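Local coordinates for diacylglycerol kinase (Bacillus anthracis, PDB 3S40), which probably phosphorylates diacylglycerol to phosphatidic acid with ATP as phosphate donor, at residues L83-I94 / Q290-N298; A133-I144 / S278-L289. All coordinates share one frame; numbering follows the deposited sequence.

Interaction 1: residues L83-I94 / Q290-N298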
loop_
_atom_site.group_PDB
_atom_site.type_symbol
_atom_site.label_atom_id
_atom_site.label_comp_id
_atom_site.label_asym_id
_atom_site.label_seq_id
_atom_site.Cartn_x
_atom_site.Cartn_y
_atom_site.Cartn_z
ATOM N N LEU A 83 -4.955 -7.527 9.407
ATOM C CA LEU A 83 -3.775 -8.031 10.111
ATOM C C LEU A 83 -3.103 -7.001 10.999
ATOM O O LEU A 83 -2.622 -7.330 12.089
ATOM C CB LEU A 83 -2.754 -8.546 9.106
ATOM C CG LEU A 83 -2.771 -10.028 8.720
ATOM C CD1 LEU A 83 -3.908 -10.766 9.387
ATOM C CD2 LEU A 83 -2.798 -10.201 7.208
ATOM N N ALA A 84 -3.056 -5.755 10.534
ATOM C CA ALA A 84 -2.190 -4.773 11.176
ATOM C C ALA A 84 -2.391 -4.657 12.699
ATOM O O ALA A 84 -1.416 -4.579 13.447
ATOM C CB ALA A 84 -2.307 -3.408 10.499
ATOM N N PRO A 85 -3.645 -4.645 13.169
ATOM C CA PRO A 85 -3.791 -4.445 14.624
ATOM C C PRO A 85 -3.563 -5.687 15.488
ATOM O O PRO A 85 -3.634 -5.584 16.710
ATOM C CB PRO A 85 -5.228 -3.922 14.769
ATOM C CG PRO A 85 -5.933 -4.350 13.537
ATOM C CD PRO A 85 -4.918 -4.504 12.445
ATOM N N LEU A 86 -3.252 -6.822 14.875
ATOM C CA LEU A 86 -3.116 -8.074 15.600
ATOM C C LEU A 86 -1.738 -8.289 16.208
ATOM O O LEU A 86 -0.726 -7.835 15.658
ATOM C CB LEU A 86 -3.423 -9.252 14.664
ATOM C CG LEU A 86 -4.760 -9.196 13.920
ATOM C CD1 LEU A 86 -5.030 -10.512 13.153
ATOM C CD2 LEU A 86 -5.908 -8.872 14.876
ATOM N N GLU A 87 -1.700 -9.007 17.333
ATOM C CA GLU A 87 -0.437 -9.333 17.998
ATOM C C GLU A 87 0.343 -10.321 17.172
ATOM O O GLU A 87 1.571 -10.286 17.120
ATOM C CB GLU A 87 -0.668 -9.926 19.394
ATOM C CG GLU A 87 -1.343 -8.944 20.361
ATOM C CD GLU A 87 -0.574 -7.626 20.511
ATOM O OE1 GLU A 87 0.655 -7.677 20.742
ATOM O OE2 GLU A 87 -1.196 -6.543 20.383
ATOM N N ILE A 88 -0.374 -11.232 16.544
ATOM C CA ILE A 88 0.285 -12.229 15.727
ATOM C C ILE A 88 -0.112 -12.046 14.260
ATOM O O ILE A 88 -1.295 -12.061 13.924
ATOM C CB ILE A 88 -0.041 -13.627 16.227
ATOM C CG1 ILE A 88 0.449 -13.771 17.670
ATOM C CG2 ILE A 88 0.588 -14.677 15.313
ATOM C CD1 ILE A 88 0.110 -15.100 18.290
ATOM N N ARG A 89 0.892 -11.847 13.406
ATOM C CA ARG A 89 0.679 -11.513 12.004
ATOM C C ARG A 89 1.556 -12.367 11.094
ATOM O O ARG A 89 2.762 -12.170 11.018
ATOM C CB ARG A 89 0.990 -10.043 11.757
ATOM C CG ARG A 89 0.270 -9.100 12.705
ATOM C CD ARG A 89 0.692 -7.653 12.468
ATOM N NE ARG A 89 2.115 -7.442 12.716
ATOM C CZ ARG A 89 2.667 -7.321 13.922
ATOM N NH1 ARG A 89 1.934 -7.418 15.023
ATOM N NH2 ARG A 89 3.975 -7.129 14.029
ATOM N N PRO A 90 0.945 -13.319 10.386
ATOM C CA PRO A 90 1.722 -14.114 9.427
ATOM C C PRO A 90 2.280 -13.259 8.280
ATOM O O PRO A 90 1.815 -12.156 8.009
ATOM C CB PRO A 90 0.690 -15.105 8.861
ATOM C CG PRO A 90 -0.632 -14.436 9.062
ATOM C CD PRO A 90 -0.501 -13.593 10.324
ATOM N N THR A 91 3.270 -13.812 7.601
ATOM C CA THR A 91 3.705 -13.311 6.315
ATOM C C THR A 91 2.544 -13.177 5.342
ATOM O O THR A 91 1.640 -14.040 5.275
ATOM C CB THR A 91 4.769 -14.226 5.728
ATOM O OG1 THR A 91 5.870 -14.281 6.640
ATOM C CG2 THR A 91 5.282 -13.706 4.343
ATOM N N LEU A 92 2.567 -12.083 4.591
ATOM C CA LEU A 92 1.514 -11.792 3.617
ATOM C C LEU A 92 2.086 -11.794 2.190
ATOM O O LEU A 92 3.249 -11.427 1.973
ATOM C CB LEU A 92 0.858 -10.444 3.960
ATOM C CG LEU A 92 -0.378 -9.952 3.207
ATOM C CD1 LEU A 92 -1.572 -10.883 3.423
ATOM C CD2 LEU A 92 -0.725 -8.528 3.644
ATOM N N ALA A 93 1.275 -12.224 1.228
ATOM C CA ALA A 93 1.651 -12.221 -0.185
ATOM C C ALA A 93 0.456 -11.775 -1.011
ATOM O O ALA A 93 -0.689 -11.940 -0.592
ATOM C CB ALA A 93 2.141 -13.584 -0.627
ATOM N N ILE A 94 0.725 -11.186 -2.171
ATOM C CA ILE A 94 -0.333 -10.641 -3.021
ATOM C C ILE A 94 -0.226 -11.243 -4.398
ATOM O O ILE A 94 0.852 -11.293 -4.965
ATOM C CB ILE A 94 -0.184 -9.096 -3.182
ATOM C CG1 ILE A 94 -0.253 -8.402 -1.817
ATOM C CG2 ILE A 94 -1.242 -8.541 -4.143
ATOM C CD1 ILE A 94 0.103 -6.925 -1.891
ATOM N N GLN A 290 7.787 0.320 12.004
ATOM C CA GLN A 290 8.865 -0.208 11.203
ATOM C C GLN A 290 8.817 -1.736 11.140
ATOM O O GLN A 290 8.680 -2.405 12.150
ATOM C CB GLN A 290 10.203 0.309 11.749
ATOM C CG GLN A 290 11.336 0.284 10.753
ATOM C CD GLN A 290 12.549 1.109 11.196
ATOM O OE1 GLN A 290 12.433 2.067 11.974
ATOM N NE2 GLN A 290 13.721 0.725 10.706
ATOM N N GLY A 291 8.896 -2.275 9.930
ATOM C CA GLY A 291 8.935 -3.711 9.741
ATOM C C GLY A 291 7.758 -4.446 10.350
ATOM O O GLY A 291 7.904 -5.571 10.806
ATOM N N HIS A 292 6.590 -3.816 10.327
ATOM C CA HIS A 292 5.392 -4.346 10.985
ATOM C C HIS A 292 4.857 -5.597 10.290
ATOM O O HIS A 292 4.369 -6.507 10.952
ATOM C CB HIS A 292 4.311 -3.261 11.030
ATOM C CG HIS A 292 3.150 -3.573 11.919
ATOM N ND1 HIS A 292 3.266 -3.694 13.289
ATOM C CD2 HIS A 292 1.839 -3.772 11.635
ATOM C CE1 HIS A 292 2.077 -3.947 13.810
ATOM N NE2 HIS A 292 1.192 -3.996 12.827
ATOM N N PHE A 293 4.934 -5.631 8.961
ATOM C CA PHE A 293 4.596 -6.833 8.207
ATOM C C PHE A 293 5.860 -7.440 7.651
ATOM O O PHE A 293 6.853 -6.749 7.440
ATOM C CB PHE A 293 3.682 -6.516 7.010
ATOM C CG PHE A 293 2.252 -6.202 7.387
ATOM C CD1 PHE A 293 1.719 -6.645 8.583
ATOM C CD2 PHE A 293 1.436 -5.483 6.518
ATOM C CE1 PHE A 293 0.386 -6.370 8.913
ATOM C CE2 PHE A 293 0.115 -5.197 6.850
ATOM C CZ PHE A 293 -0.404 -5.636 8.053
ATOM N N THR A 294 5.799 -8.742 7.410
ATOM C CA THR A 294 6.702 -9.415 6.498
ATOM C C THR A 294 5.898 -9.779 5.244
ATOM O O THR A 294 4.760 -10.262 5.337
ATOM C CB THR A 294 7.304 -10.695 7.124
ATOM O OG1 THR A 294 6.252 -11.626 7.414
ATOM C CG2 THR A 294 8.044 -10.356 8.421
HETATM N N MSE A 295 6.504 -9.582 4.077
HETATM C CA MSE A 295 5.818 -9.826 2.829
HETATM C C MSE A 295 6.691 -10.556 1.820
HETATM O O MSE A 295 7.911 -10.380 1.771
HETATM C CB MSE A 295 5.311 -8.501 2.253
HETATM C CG MSE A 295 4.501 -7.715 3.255
HETATM SE SE MSE A 295 3.253 -6.408 2.518
HETATM C CE MSE A 295 2.117 -7.584 1.443
ATOM N N ILE A 296 6.050 -11.390 1.018
ATOM C CA ILE A 296 6.701 -12.015 -0.118
ATOM C C ILE A 296 7.015 -10.930 -1.137
ATOM O O ILE A 296 6.186 -10.064 -1.398
ATOM C CB ILE A 296 5.782 -13.052 -0.786
ATOM C CG1 ILE A 296 5.592 -14.266 0.127
ATOM C CG2 ILE A 296 6.360 -13.477 -2.148
ATOM C CD1 ILE A 296 6.840 -15.129 0.299
ATOM N N TYR A 297 8.194 -10.979 -1.735
ATOM C CA TYR A 297 8.511 -9.989 -2.751
ATOM C C TYR A 297 9.431 -10.579 -3.813
ATOM O O TYR A 297 9.801 -11.761 -3.741
ATOM C CB TYR A 297 9.157 -8.752 -2.094
ATOM C CG TYR A 297 10.609 -8.973 -1.705
ATOM C CD1 TYR A 297 11.625 -8.312 -2.374
ATOM C CD2 TYR A 297 10.957 -9.861 -0.681
ATOM C CE1 TYR A 297 12.952 -8.502 -2.032
ATOM C CE2 TYR A 297 12.276 -10.067 -0.325
ATOM C CZ TYR A 297 13.275 -9.374 -1.018
ATOM O OH TYR A 297 14.600 -9.550 -0.711
ATOM N N ASN A 298 9.820 -9.738 -4.779
ATOM C CA ASN A 298 10.624 -10.173 -5.921
ATOM C C ASN A 298 12.004 -9.535 -5.884
ATOM O O ASN A 298 12.151 -8.376 -6.257
ATOM C CB ASN A 298 9.939 -9.782 -7.225
ATOM C CG ASN A 298 10.603 -10.403 -8.434
ATOM O OD1 ASN A 298 11.615 -11.105 -8.306
ATOM N ND2 ASN A 298 10.034 -10.160 -9.621
HETATM O O HOH W 1 3.389 -9.794 8.509
HETATM O O HOH W 2 3.493 -10.798 -2.689
#

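Interaction 2: residues A133-I144 / S278-L289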
loop_
_atom_site.group_PDB
_atom_site.type_symbol
_atom_site.label_atom_id
_atom_site.label_comp_id
_atom_site.label_asym_id
_atom_site.label_seq_id
_atom_site.Cartn_x
_atom_site.Cartn_y
_atom_site.Cartn_z
ATOM N N ALA A 133 -2.307 6.530 10.896
ATOM C CA ALA A 133 -2.829 7.893 10.959
ATOM C C ALA A 133 -4.046 7.954 11.888
ATOM O O ALA A 133 -5.051 7.300 11.628
ATOM C CB ALA A 133 -3.187 8.383 9.560
ATOM N N ASN A 134 -3.951 8.730 12.964
ATOM C CA ASN A 134 -5.017 8.774 13.966
ATOM C C ASN A 134 -5.519 7.364 14.267
ATOM O O ASN A 134 -6.716 7.098 14.179
ATOM C CB ASN A 134 -6.200 9.643 13.496
ATOM C CG ASN A 134 -5.882 11.136 13.500
ATOM O OD1 ASN A 134 -4.858 11.563 14.036
ATOM N ND2 ASN A 134 -6.779 11.941 12.914
ATOM N N GLY A 135 -4.601 6.458 14.587
ATOM C CA GLY A 135 -4.963 5.077 14.880
ATOM C C GLY A 135 -5.698 4.340 13.769
ATOM O O GLY A 135 -6.570 3.508 14.022
ATOM N N GLN A 136 -5.347 4.661 12.531
ATOM C CA GLN A 136 -5.824 3.940 11.360
ATOM C C GLN A 136 -4.594 3.531 10.534
ATOM O O GLN A 136 -3.698 4.360 10.297
ATOM C CB GLN A 136 -6.743 4.850 10.554
ATOM C CG GLN A 136 -6.973 4.422 9.118
ATOM C CD GLN A 136 -7.902 3.235 9.001
ATOM O OE1 GLN A 136 -9.120 3.393 8.912
ATOM N NE2 GLN A 136 -7.332 2.035 8.998
ATOM N N HIS A 137 -4.531 2.268 10.111
ATOM C CA HIS A 137 -3.360 1.768 9.375
ATOM C C HIS A 137 -3.481 1.963 7.874
ATOM O O HIS A 137 -4.530 1.678 7.299
ATOM C CB HIS A 137 -3.127 0.270 9.626
ATOM C CG HIS A 137 -2.823 -0.067 11.047
ATOM N ND1 HIS A 137 -3.780 -0.535 11.923
ATOM C CD2 HIS A 137 -1.666 -0.010 11.749
ATOM C CE1 HIS A 137 -3.224 -0.750 13.102
ATOM N NE2 HIS A 137 -1.940 -0.444 13.022
ATOM N N PHE A 138 -2.400 2.416 7.237
ATOM C CA PHE A 138 -2.321 2.385 5.772
ATOM C C PHE A 138 -0.971 1.912 5.243
ATOM O O PHE A 138 0.068 2.093 5.876
ATOM C CB PHE A 138 -2.708 3.726 5.125
ATOM C CG PHE A 138 -1.754 4.850 5.412
ATOM C CD1 PHE A 138 -0.733 5.160 4.519
ATOM C CD2 PHE A 138 -1.894 5.615 6.560
ATOM C CE1 PHE A 138 0.138 6.218 4.775
ATOM C CE2 PHE A 138 -1.034 6.668 6.823
ATOM C CZ PHE A 138 -0.009 6.970 5.931
ATOM N N LEU A 139 -1.012 1.316 4.061
ATOM C CA LEU A 139 0.160 0.719 3.443
ATOM C C LEU A 139 0.715 1.615 2.338
ATOM O O LEU A 139 1.920 1.621 2.062
ATOM C CB LEU A 139 -0.238 -0.627 2.851
ATOM C CG LEU A 139 0.746 -1.779 2.977
ATOM C CD1 LEU A 139 1.371 -1.773 4.353
ATOM C CD2 LEU A 139 0.025 -3.094 2.698
ATOM N N ASN A 140 -0.174 2.375 1.704
ATOM C CA ASN A 140 0.196 3.110 0.508
ATOM C C ASN A 140 0.325 4.608 0.690
ATOM O O ASN A 140 1.402 5.175 0.483
ATOM C CB ASN A 140 -0.777 2.808 -0.625
ATOM C CG ASN A 140 -0.091 2.202 -1.805
ATOM O OD1 ASN A 140 -0.298 1.030 -2.128
ATOM N ND2 ASN A 140 0.758 2.988 -2.452
ATOM N N PHE A 141 -0.760 5.262 1.077
ATOM C CA PHE A 141 -0.717 6.705 1.112
ATOM C C PHE A 141 -1.814 7.308 1.962
ATOM O O PHE A 141 -2.839 6.692 2.210
ATOM C CB PHE A 141 -0.786 7.270 -0.318
ATOM C CG PHE A 141 -2.186 7.347 -0.869
ATOM C CD1 PHE A 141 -2.928 8.513 -0.746
ATOM C CD2 PHE A 141 -2.769 6.247 -1.479
ATOM C CE1 PHE A 141 -4.218 8.584 -1.236
ATOM C CE2 PHE A 141 -4.071 6.309 -1.968
ATOM C CZ PHE A 141 -4.794 7.479 -1.847
ATOM N N TRP A 142 -1.562 8.534 2.395
ATOM C CA TRP A 142 -2.517 9.372 3.098
ATOM C C TRP A 142 -2.514 10.689 2.305
ATOM O O TRP A 142 -1.445 11.225 1.997
ATOM C CB TRP A 142 -1.999 9.581 4.519
ATOM C CG TRP A 142 -2.741 10.547 5.416
ATOM C CD1 TRP A 142 -3.507 10.227 6.504
ATOM C CD2 TRP A 142 -2.722 11.987 5.353
ATOM N NE1 TRP A 142 -3.984 11.373 7.107
ATOM C CE2 TRP A 142 -3.519 12.464 6.420
ATOM C CE3 TRP A 142 -2.126 12.912 4.493
ATOM C CZ2 TRP A 142 -3.740 13.826 6.640
ATOM C CZ3 TRP A 142 -2.336 14.263 4.719
ATOM C CH2 TRP A 142 -3.139 14.708 5.783
ATOM N N GLY A 143 -3.693 11.190 1.947
ATOM C CA GLY A 143 -3.794 12.418 1.175
ATOM C C GLY A 143 -5.010 13.291 1.477
ATOM O O GLY A 143 -6.113 12.792 1.700
ATOM N N ILE A 144 -4.788 14.605 1.509
ATOM C CA ILE A 144 -5.862 15.595 1.566
ATOM C C ILE A 144 -5.731 16.528 0.361
ATOM O O ILE A 144 -4.615 16.916 -0.003
ATOM C CB ILE A 144 -5.785 16.467 2.842
ATOM C CG1 ILE A 144 -4.444 17.201 2.910
ATOM C CG2 ILE A 144 -5.999 15.638 4.099
ATOM C CD1 ILE A 144 -4.296 18.107 4.123
ATOM N N SER A 278 -12.559 4.622 3.735
ATOM C CA SER A 278 -11.921 4.999 4.994
ATOM C C SER A 278 -12.274 6.426 5.416
ATOM O O SER A 278 -12.523 7.293 4.574
ATOM C CB SER A 278 -10.406 4.828 4.901
ATOM O OG SER A 278 -10.068 3.473 4.659
ATOM N N SER A 279 -12.279 6.669 6.725
ATOM C CA SER A 279 -12.775 7.934 7.256
ATOM C C SER A 279 -11.838 8.594 8.264
ATOM O O SER A 279 -11.851 8.266 9.455
ATOM C CB SER A 279 -14.143 7.731 7.903
ATOM O OG SER A 279 -14.034 6.908 9.051
ATOM N N LEU A 280 -11.033 9.531 7.782
ATOM C CA LEU A 280 -10.245 10.372 8.666
ATOM C C LEU A 280 -10.465 11.816 8.266
ATOM O O LEU A 280 -11.178 12.106 7.309
ATOM C CB LEU A 280 -8.751 10.024 8.581
ATOM C CG LEU A 280 -8.290 8.702 9.205
ATOM C CD1 LEU A 280 -7.015 8.207 8.553
ATOM C CD2 LEU A 280 -8.112 8.848 10.708
ATOM N N HIS A 281 -9.836 12.724 8.998
ATOM C CA HIS A 281 -9.922 14.136 8.690
ATOM C C HIS A 281 -8.978 14.868 9.620
ATOM O O HIS A 281 -8.674 14.382 10.709
ATOM C CB HIS A 281 -11.352 14.631 8.891
ATOM C CG HIS A 281 -11.895 14.333 10.249
ATOM N ND1 HIS A 281 -11.389 14.911 11.394
ATOM C CD2 HIS A 281 -12.879 13.494 10.652
ATOM C CE1 HIS A 281 -12.049 14.452 12.444
ATOM N NE2 HIS A 281 -12.957 13.592 12.021
ATOM N N THR A 282 -8.503 16.030 9.183
ATOM C CA THR A 282 -7.614 16.847 10.002
ATOM C C THR A 282 -8.308 17.305 11.285
ATOM O O THR A 282 -9.532 17.380 11.331
ATOM C CB THR A 282 -7.112 18.094 9.217
ATOM O OG1 THR A 282 -8.228 18.784 8.632
ATOM C CG2 THR A 282 -6.140 17.683 8.118
ATOM N N PRO A 283 -7.526 17.604 12.339
ATOM C CA PRO A 283 -6.068 17.431 12.377
ATOM C C PRO A 283 -5.706 15.953 12.486
ATOM O O PRO A 283 -6.588 15.128 12.727
ATOM C CB PRO A 283 -5.656 18.180 13.649
ATOM C CG PRO A 283 -6.863 18.119 14.519
ATOM C CD PRO A 283 -8.042 18.196 13.586
ATOM N N CYS A 284 -4.424 15.630 12.315
ATOM C CA CYS A 284 -4.018 14.236 12.193
ATOM C C CYS A 284 -2.564 14.000 12.606
ATOM O O CYS A 284 -1.656 14.752 12.213
ATOM C CB CYS A 284 -4.259 13.768 10.754
ATOM S SG CYS A 284 -4.272 11.994 10.550
ATOM N N GLN A 285 -2.360 12.963 13.417
ATOM C CA GLN A 285 -1.032 12.522 13.838
ATOM C C GLN A 285 -0.667 11.249 13.087
ATOM O O GLN A 285 -1.485 10.323 12.966
ATOM C CB GLN A 285 -0.989 12.264 15.352
ATOM C CG GLN A 285 0.381 11.826 15.894
ATOM C CD GLN A 285 1.469 12.905 15.775
ATOM O OE1 GLN A 285 1.174 14.103 15.743
ATOM N NE2 GLN A 285 2.734 12.477 15.720
ATOM N N ILE A 286 0.557 11.206 12.566
ATOM C CA ILE A 286 0.997 10.036 11.816
ATOM C C ILE A 286 2.289 9.457 12.374
ATOM O O ILE A 286 3.256 10.191 12.645
ATOM C CB ILE A 286 1.187 10.319 10.316
ATOM C CG1 ILE A 286 0.050 11.184 9.770
ATOM C CG2 ILE A 286 1.299 9.006 9.553
ATOM C CD1 ILE A 286 0.059 11.336 8.277
ATOM N N GLU A 287 2.272 8.133 12.533
ATOM C CA GLU A 287 3.390 7.351 13.057
ATOM C C GLU A 287 3.710 6.234 12.065
ATOM O O GLU A 287 2.844 5.792 11.318
ATOM C CB GLU A 287 3.007 6.697 14.394
ATOM C CG GLU A 287 2.375 7.623 15.417
ATOM C CD GLU A 287 3.358 8.633 15.985
ATOM O OE1 GLU A 287 2.905 9.674 16.509
ATOM O OE2 GLU A 287 4.582 8.384 15.913
ATOM N N LEU A 288 4.945 5.759 12.081
ATOM C CA LEU A 288 5.309 4.632 11.244
ATOM C C LEU A 288 5.669 3.418 12.091
ATOM O O LEU A 288 6.447 3.531 13.031
ATOM C CB LEU A 288 6.499 4.995 10.371
ATOM C CG LEU A 288 6.843 3.863 9.414
ATOM C CD1 LEU A 288 5.950 3.931 8.183
ATOM C CD2 LEU A 288 8.293 3.891 9.038
ATOM N N LEU A 289 5.115 2.257 11.751
ATOM C CA LEU A 289 5.510 1.010 12.413
ATOM C C LEU A 289 6.543 0.253 11.575
ATOM O O LEU A 289 6.228 -0.385 10.569
ATOM C CB LEU A 289 4.288 0.133 12.677
ATOM C CG LEU A 289 3.152 0.854 13.404
ATOM C CD1 LEU A 289 1.899 -0.031 13.397
ATOM C CD2 LEU A 289 3.579 1.235 14.819
#

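Interaction 1: residues L83-I94 / Q290-N298
R89 and H292 form the polar end of this contact, their flat groups stacked 3.8 Å between the centres of the guanidinium and the imidazole, with planes only 7° apart. Two further sets of bonds fix that stack. R89 reaches side-on to a single acceptor: both NE (3.0 Å) and NH2 donate to H292 O, while NH1 turns back within its own loop to L86 O at 2.8 Å, almost in the guanidinium plane. A bend at chi3 brings the guanidinium flat over the imidazole. H292, its CG anti to the backbone N (chi1 -168°), sends NE2 to A84 O at 2.7 Å; the bond is nearly straight, lies in the ring plane and uses a carbonyl lone pair.

Next to this pair F293 presents its rim to R89 CD and to A84 N, and its CZ packs 3.8 Å from A84 CB. Farther along, T91 OG1 and T294 OG1 are hydrogen-bonded at 2.8 Å. The short axes of 91-94 and 292-296 diverge by 45°, which fits the single bridge pairing L92 with M295: L92 N donates to T294 O and I296 N to L92 O. Waters span P90 O to T294 N and I94 N to I296 O, flanking the bridge. On the face carrying L92 and I94, the selenomethionine M295 bends at its last torsion and places CE against L92 CD2 (3.7 Å) and I94 CD1.

Strand 91-96, at the edge of the parallel sheet, is thus joined to strand 284-296 by few backbone bonds but several oriented side-chain ones. The bond to A84 O needs a proton on H292 NE2; the stacked guanidinium would probably disfavour a second one on the ring.

Interaction 2: residues A133-I144 / S278-L289
N134 grips the backbone at the start of strand 284-296, at P283 and Q285, with both ends of its side-chain amide. OD1 accepts from Q285 N at 2.9 Å, the donor tilted 34° from the amide carbonyl plane, and ND2 donates to P283 O at 3.2 Å, in the plane of its own amide. With N134 N donating to Q285 O as well, three bonds hold the turn at the end of strand 125-133 beside its antiparallel neighbour, where A133 and I286 form a non-hydrogen-bonded pair.

The face carrying A133 and I286 packs tightly against W142 of strand 141-144. I286 CD1 stands over the five-membered ring of W142, 4.0 Å from its centroid and 4° off the normal, a CH-pi contact. C284, its SG anti to the backbone N (chi1 -163°), meets the same ring obliquely, with SG 3.5 Å from W142 NE1.

Packing stays close at the exposed rim, where L280 CD2 touches N134 CB at 3.5 Å and its CD1 meets A133 CB and, obliquely, Q136 CG. The loose side is poorly ordered S278, its OG 4.4 Å from Q136 OE1, whose amide nitrogen turns to N81, and L289 CD1 at the rim of the H137 ring.

Buried W142 NE1 has no modelled partner, probably at an energetic cost, in contrast to the three bonds at N134.

Overall arrangement
Interactions 1 and 2 have centres about 18 Å apart and draw on successive parts of strand 284-296, which turns a corner at Q290 and G291. In sequence, 83-94 comes first, then 133-144, 278-289 and 290-298, so both segments of interaction 2 fall between those of interaction 1. The two meet directly: A84 CB packs 3.4 Å from H137 CG, and F293 CD2 lies 4.3 Å from L139 CD1. Interaction 1 links the edge of the four-stranded parallel sheet to the antiparallel sheet containing 284-296; interaction 2 joins that antiparallel sheet to the one containing 141-144. The long strand therefore connects the catalytic-domain sheet with the C-terminal beta sandwich-like region, consistent with a two-domain lipid kinase.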